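Long-range contacts in Pbp related beta-lactamase (Pyrococcus abyssi, PDB 2QMI), which is thought to work as an octameric, self-compartmentalizing peptidase related to penicillin-binding proteins and serine beta-lactamases: residues 104-109 against 284-289; 164-169 against 232-237. All blocks are in the same frame, centred on the assembly; numbering follows the deposited sequence.

Interaction 1: 104-109 against 284-289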
loop_
_atom_site.group_PDB
_atom_site.type_symbol
_atom_site.label_atom_id
_atom_site.label_comp_id
_atom_site.label_asym_id
_atom_site.label_seq_id
_atom_site.Cartn_x
_atom_site.Cartn_y
_atom_site.Cartn_z
ATOM N N LEU A 104 -12.536 37.395 -35.970
ATOM C CA LEU A 104 -11.451 36.535 -35.498
ATOM C C LEU A 104 -10.455 37.303 -34.635
ATOM O O LEU A 104 -10.001 36.810 -33.609
ATOM C CB LEU A 104 -10.705 35.901 -36.680
ATOM C CG LEU A 104 -11.451 34.945 -37.617
ATOM C CD1 LEU A 104 -10.485 34.437 -38.689
ATOM C CD2 LEU A 104 -12.030 33.785 -36.829
ATOM N N LEU A 105 -10.111 38.510 -35.066
ATOM C CA LEU A 105 -9.169 39.348 -34.327
ATOM C C LEU A 105 -9.685 39.671 -32.929
ATOM O O LEU A 105 -8.908 39.779 -31.980
ATOM C CB LEU A 105 -8.933 40.661 -35.079
ATOM C CG LEU A 105 -8.122 40.645 -36.375
ATOM C CD1 LEU A 105 -8.295 41.979 -37.101
ATOM C CD2 LEU A 105 -6.655 40.378 -36.056
ATOM N N THR A 106 -11.001 39.826 -32.814
ATOM C CA THR A 106 -11.634 40.169 -31.550
ATOM C C THR A 106 -12.217 38.993 -30.766
ATOM O O THR A 106 -12.827 39.192 -29.716
ATOM C CB THR A 106 -12.760 41.204 -31.780
ATOM O OG1 THR A 106 -13.689 40.689 -32.740
ATOM C CG2 THR A 106 -12.186 42.514 -32.297
ATOM N N HIS A 107 -12.022 37.772 -31.259
ATOM C CA HIS A 107 -12.561 36.593 -30.592
ATOM C C HIS A 107 -14.062 36.757 -30.432
ATOM O O HIS A 107 -14.608 36.462 -29.370
ATOM C CB HIS A 107 -11.943 36.413 -29.205
ATOM C CG HIS A 107 -10.461 36.215 -29.219
ATOM N ND1 HIS A 107 -9.866 35.071 -29.702
ATOM C CD2 HIS A 107 -9.454 37.015 -28.799
ATOM C CE1 HIS A 107 -8.555 35.174 -29.578
ATOM N NE2 HIS A 107 -8.279 36.346 -29.033
ATOM N N SER A 108 -14.721 37.242 -31.482
ATOM C CA SER A 108 -16.168 37.447 -31.458
ATOM C C SER A 108 -16.934 36.655 -32.528
ATOM O O SER A 108 -18.100 36.952 -32.800
ATOM C CB SER A 108 -16.497 38.945 -31.595
ATOM O OG SER A 108 -16.163 39.451 -32.872
ATOM N N SER A 109 -16.291 35.650 -33.125
ATOM C CA SER A 109 -16.943 34.845 -34.155
ATOM C C SER A 109 -18.262 34.238 -33.672
ATOM O O SER A 109 -19.151 33.931 -34.474
ATOM C CB SER A 109 -16.019 33.720 -34.629
ATOM O OG SER A 109 -15.769 32.785 -33.598
ATOM N N TYR A 284 -11.039 43.932 -25.446
ATOM C CA TYR A 284 -10.109 43.335 -26.390
ATOM C C TYR A 284 -10.038 44.138 -27.684
ATOM O O TYR A 284 -11.062 44.547 -28.235
ATOM C CB TYR A 284 -10.526 41.888 -26.714
ATOM C CG TYR A 284 -9.362 40.978 -27.071
ATOM C CD1 TYR A 284 -8.570 40.405 -26.074
ATOM C CD2 TYR A 284 -9.036 40.709 -28.405
ATOM C CE1 TYR A 284 -7.477 39.587 -26.392
ATOM C CE2 TYR A 284 -7.943 39.894 -28.738
ATOM C CZ TYR A 284 -7.169 39.340 -27.726
ATOM O OH TYR A 284 -6.080 38.554 -28.040
ATOM N N GLY A 285 -8.812 44.366 -28.146
ATOM C CA GLY A 285 -8.584 45.078 -29.387
ATOM C C GLY A 285 -8.118 44.046 -30.399
ATOM O O GLY A 285 -8.776 43.026 -30.577
ATOM N N TYR A 286 -6.996 44.289 -31.067
ATOM C CA TYR A 286 -6.484 43.319 -32.035
ATOM C C TYR A 286 -5.252 42.592 -31.477
ATOM O O TYR A 286 -4.131 43.106 -31.545
ATOM C CB TYR A 286 -6.135 44.009 -33.359
ATOM C CG TYR A 286 -7.335 44.483 -34.157
ATOM C CD1 TYR A 286 -8.618 44.006 -33.884
ATOM C CD2 TYR A 286 -7.183 45.386 -35.208
ATOM C CE1 TYR A 286 -9.714 44.417 -34.635
ATOM C CE2 TYR A 286 -8.270 45.803 -35.967
ATOM C CZ TYR A 286 -9.533 45.318 -35.678
ATOM O OH TYR A 286 -10.619 45.733 -36.431
ATOM N N GLY A 287 -5.471 41.394 -30.929
ATOM C CA GLY A 287 -4.376 40.622 -30.357
ATOM C C GLY A 287 -3.758 41.421 -29.225
ATOM O O GLY A 287 -2.555 41.367 -28.978
ATOM N N LEU A 288 -4.604 42.171 -28.531
ATOM C CA LEU A 288 -4.148 43.026 -27.448
ATOM C C LEU A 288 -5.282 43.284 -26.466
ATOM O O LEU A 288 -6.404 43.605 -26.873
ATOM C CB LEU A 288 -3.673 44.352 -28.041
ATOM C CG LEU A 288 -2.254 44.873 -27.816
ATOM C CD1 LEU A 288 -1.222 43.760 -27.888
ATOM C CD2 LEU A 288 -1.987 45.949 -28.877
ATOM N N ILE A 289 -4.989 43.149 -25.174
ATOM C CA ILE A 289 -5.990 43.385 -24.145
ATOM C C ILE A 289 -5.951 44.868 -23.768
ATOM O O ILE A 289 -4.877 45.476 -23.703
ATOM C CB ILE A 289 -5.723 42.507 -22.907
ATOM C CG1 ILE A 289 -5.737 41.031 -23.318
ATOM C CG2 ILE A 289 -6.777 42.771 -21.839
ATOM C CD1 ILE A 289 -5.466 40.062 -22.177
#

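Interaction 2: 164-169 against 232-237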
loop_
_atom_site.group_PDB
_atom_site.type_symbol
_atom_site.label_atom_id
_atom_site.label_comp_id
_atom_site.label_asym_id
_atom_site.label_seq_id
_atom_site.Cartn_x
_atom_site.Cartn_y
_atom_site.Cartn_z
ATOM N N GLY A 164 -8.935 30.771 -33.697
ATOM C CA GLY A 164 -9.203 32.006 -34.404
ATOM C C GLY A 164 -7.932 32.586 -35.011
ATOM O O GLY A 164 -7.952 33.063 -36.145
ATOM N N TYR A 165 -6.825 32.548 -34.275
ATOM C CA TYR A 165 -5.574 33.093 -34.801
ATOM C C TYR A 165 -4.815 32.115 -35.676
ATOM O O TYR A 165 -3.893 32.500 -36.391
ATOM C CB TYR A 165 -4.683 33.624 -33.673
ATOM C CG TYR A 165 -5.046 35.043 -33.285
ATOM C CD1 TYR A 165 -4.102 36.066 -33.334
ATOM C CD2 TYR A 165 -6.353 35.365 -32.914
ATOM C CE1 TYR A 165 -4.453 37.385 -33.023
ATOM C CE2 TYR A 165 -6.714 36.667 -32.605
ATOM C CZ TYR A 165 -5.763 37.674 -32.662
ATOM O OH TYR A 165 -6.136 38.958 -32.370
ATOM N N VAL A 166 -5.204 30.847 -35.616
ATOM C CA VAL A 166 -4.589 29.854 -36.475
ATOM C C VAL A 166 -5.116 30.184 -37.875
ATOM O O VAL A 166 -4.370 30.150 -38.858
ATOM C CB VAL A 166 -5.009 28.422 -36.077
ATOM C CG1 VAL A 166 -4.610 27.431 -37.176
ATOM C CG2 VAL A 166 -4.343 28.043 -34.753
ATOM N N LEU A 167 -6.402 30.528 -37.943
ATOM C CA LEU A 167 -7.050 30.891 -39.199
ATOM C C LEU A 167 -6.450 32.185 -39.752
ATOM O O LEU A 167 -6.225 32.304 -40.959
ATOM C CB LEU A 167 -8.559 31.047 -38.988
ATOM C CG LEU A 167 -9.291 29.729 -38.699
ATOM C CD1 LEU A 167 -10.718 30.001 -38.245
ATOM C CD2 LEU A 167 -9.275 28.863 -39.944
ATOM N N LEU A 168 -6.197 33.148 -38.865
ATOM C CA LEU A 168 -5.587 34.416 -39.253
ATOM C C LEU A 168 -4.215 34.128 -39.844
ATOM O O LEU A 168 -3.757 34.832 -40.741
ATOM C CB LEU A 168 -5.428 35.340 -38.042
ATOM C CG LEU A 168 -6.658 36.076 -37.506
ATOM C CD1 LEU A 168 -6.282 36.841 -36.235
ATOM C CD2 LEU A 168 -7.183 37.033 -38.569
ATOM N N GLY A 169 -3.555 33.095 -39.332
ATOM C CA GLY A 169 -2.246 32.729 -39.848
ATOM C C GLY A 169 -2.353 32.201 -41.273
ATOM O O GLY A 169 -1.474 32.432 -42.107
ATOM N N THR A 232 1.859 28.015 -34.135
ATOM C CA THR A 232 2.429 29.156 -34.859
ATOM C C THR A 232 1.801 30.544 -34.650
ATOM O O THR A 232 2.246 31.305 -33.793
ATOM C CB THR A 232 2.443 28.892 -36.386
ATOM O OG1 THR A 232 1.131 28.505 -36.817
ATOM C CG2 THR A 232 3.431 27.799 -36.733
ATOM N N ALA A 233 0.788 30.870 -35.454
ATOM C CA ALA A 233 0.117 32.169 -35.398
ATOM C C ALA A 233 -0.574 32.509 -34.068
ATOM O O ALA A 233 -0.662 33.680 -33.696
ATOM C CB ALA A 233 -0.886 32.280 -36.545
ATOM N N ASP A 234 -1.061 31.494 -33.360
ATOM C CA ASP A 234 -1.740 31.706 -32.085
ATOM C C ASP A 234 -0.806 31.762 -30.874
ATOM O O ASP A 234 -1.224 32.165 -29.789
ATOM C CB ASP A 234 -2.808 30.627 -31.880
ATOM C CG ASP A 234 -2.247 29.227 -31.955
ATOM O OD1 ASP A 234 -1.227 29.022 -32.646
ATOM O OD2 ASP A 234 -2.837 28.326 -31.336
ATOM N N GLY A 235 0.454 31.363 -31.044
ATOM C CA GLY A 235 1.378 31.428 -29.922
ATOM C C GLY A 235 2.631 30.574 -29.980
ATOM O O GLY A 235 2.951 29.906 -29.003
ATOM N N GLY A 236 3.365 30.617 -31.090
ATOM C CA GLY A 236 4.558 29.793 -31.202
ATOM C C GLY A 236 5.892 30.506 -31.287
ATOM O O GLY A 236 6.917 29.890 -31.560
ATOM N N LEU A 237 5.900 31.801 -31.030
ATOM C CA LEU A 237 7.141 32.549 -31.112
ATOM C C LEU A 237 7.977 32.472 -29.827
ATOM O O LEU A 237 7.442 32.493 -28.714
ATOM C CB LEU A 237 6.823 34.008 -31.463
ATOM C CG LEU A 237 7.952 34.925 -31.928
ATOM C CD1 LEU A 237 8.574 34.402 -33.225
ATOM C CD2 LEU A 237 7.383 36.317 -32.127
#

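Interaction 1: 104-109 against 284-289
L105 and Y286 make the apolar part of this contact. L105 CD1 sits squarely over the middle of the Y286 ring, 3.6 Å from its centroid and 7° off the ring normal, a close CH-pi contact. L105 CB adds a second touch on the rim, 3.6 Å from Y286 CD1. T106 CG2 comes at the edge of the same ring, near its plane. The Y286 hydroxyl is hydrogen-bonded to H102 ND1, earlier on the same helix as L105.

A ring pair, H107 against Y284, forms the second part. The imidazole edge points at the tyrosine face in an offset edge-to-face pair, ring centroids 4.7 Å apart and planes at 68°; H107 CD2 does the touching, 3.3 Å from Y284 CE2. L288 O, which accepts from G285 N, lies over the centre of the opposite Y284 face, and L105 O, bonded by Y165 OH, meets the ring's edge 3.4 Å from Y284 CE2.

Polar contact is slight. H107 NE2 gives Y284 OH a weak bond of 3.3 Å, whereas the stronger partner of that hydroxyl is H302 NE2.

H107, with positive phi (56°), ends helix 101-105 in a Schellman motif. Y284 also packs on K62 and H107 meets Y160, which places the pair beside what is probably the SxxK active site of the serine beta-lactamase/penicillin-binding-protein fold.

Interaction 2: 164-169 against 232-237
V166 CG2, anti to the carbonyl carbon, and D234 CG, set between its own backbone N and carbonyl carbon (chi1 56°), bring the two side chains to run alongside each other. V166 CG2 rests against the acid group, 3.7 Å from D234 CG, a methyl against a carboxylate. The carboxylate finds its polar partner elsewhere, as D234 OD2 is hydrogen-bonded to Y116 OH.

The tightest spot belongs to A233. Its methyl presses on the helix backbone, with A233 CB 3.0 Å from Y165 O and 3.6 Å from G169 CA. That oxygen already takes the helical bond from G169 N (3.0 Å), so the methyl makes a short van der Waals approach to an acceptor the helix is using. G169 presents its bare CA to the loop, and the A233 methyl packs directly on it. Y165 CB packs against D234 CA at 3.9 Å, while the Y165 ring leads away from the loop, keeping A233 O at its edge, near the ring plane, and L168 CD1 over the centre of one face; at its far end Y165 OH bonds L105 O.

The loop holds its own shape: T232 O accepts from both G235 N and G236 N (3.0 Å for the latter).

Helix 162-176 is thus laid against the loop leading to strand 238-239. Helix 61-74 holds that loop by T65 OG1 on A233 O and K62 NZ on D234 O, and helix 136-142 packs near by through I140 on V166.

The two interactions lie about 13 Å apart, centre to centre. Along the chain the order is 104-109, 164-169, 232-237, 284-289, so both segments of interaction 2 fall between those of interaction 1. Y165 joins them: its ring meets that of H107, and L168 on the same helix packs against L105. Interaction 1 ties the C-terminal end of helix 101-105 to the turn between neighbouring strands 283-284 and 289-291, near one edge of the eight-stranded antiparallel sheet; interaction 2 ties helix 162-176 to the loop before strand 238-239. Both belong to the beta-lactamase-like part, apart from the C-terminal barrel, and both border K62 of helix 61-74, in what is probably the catalytic region.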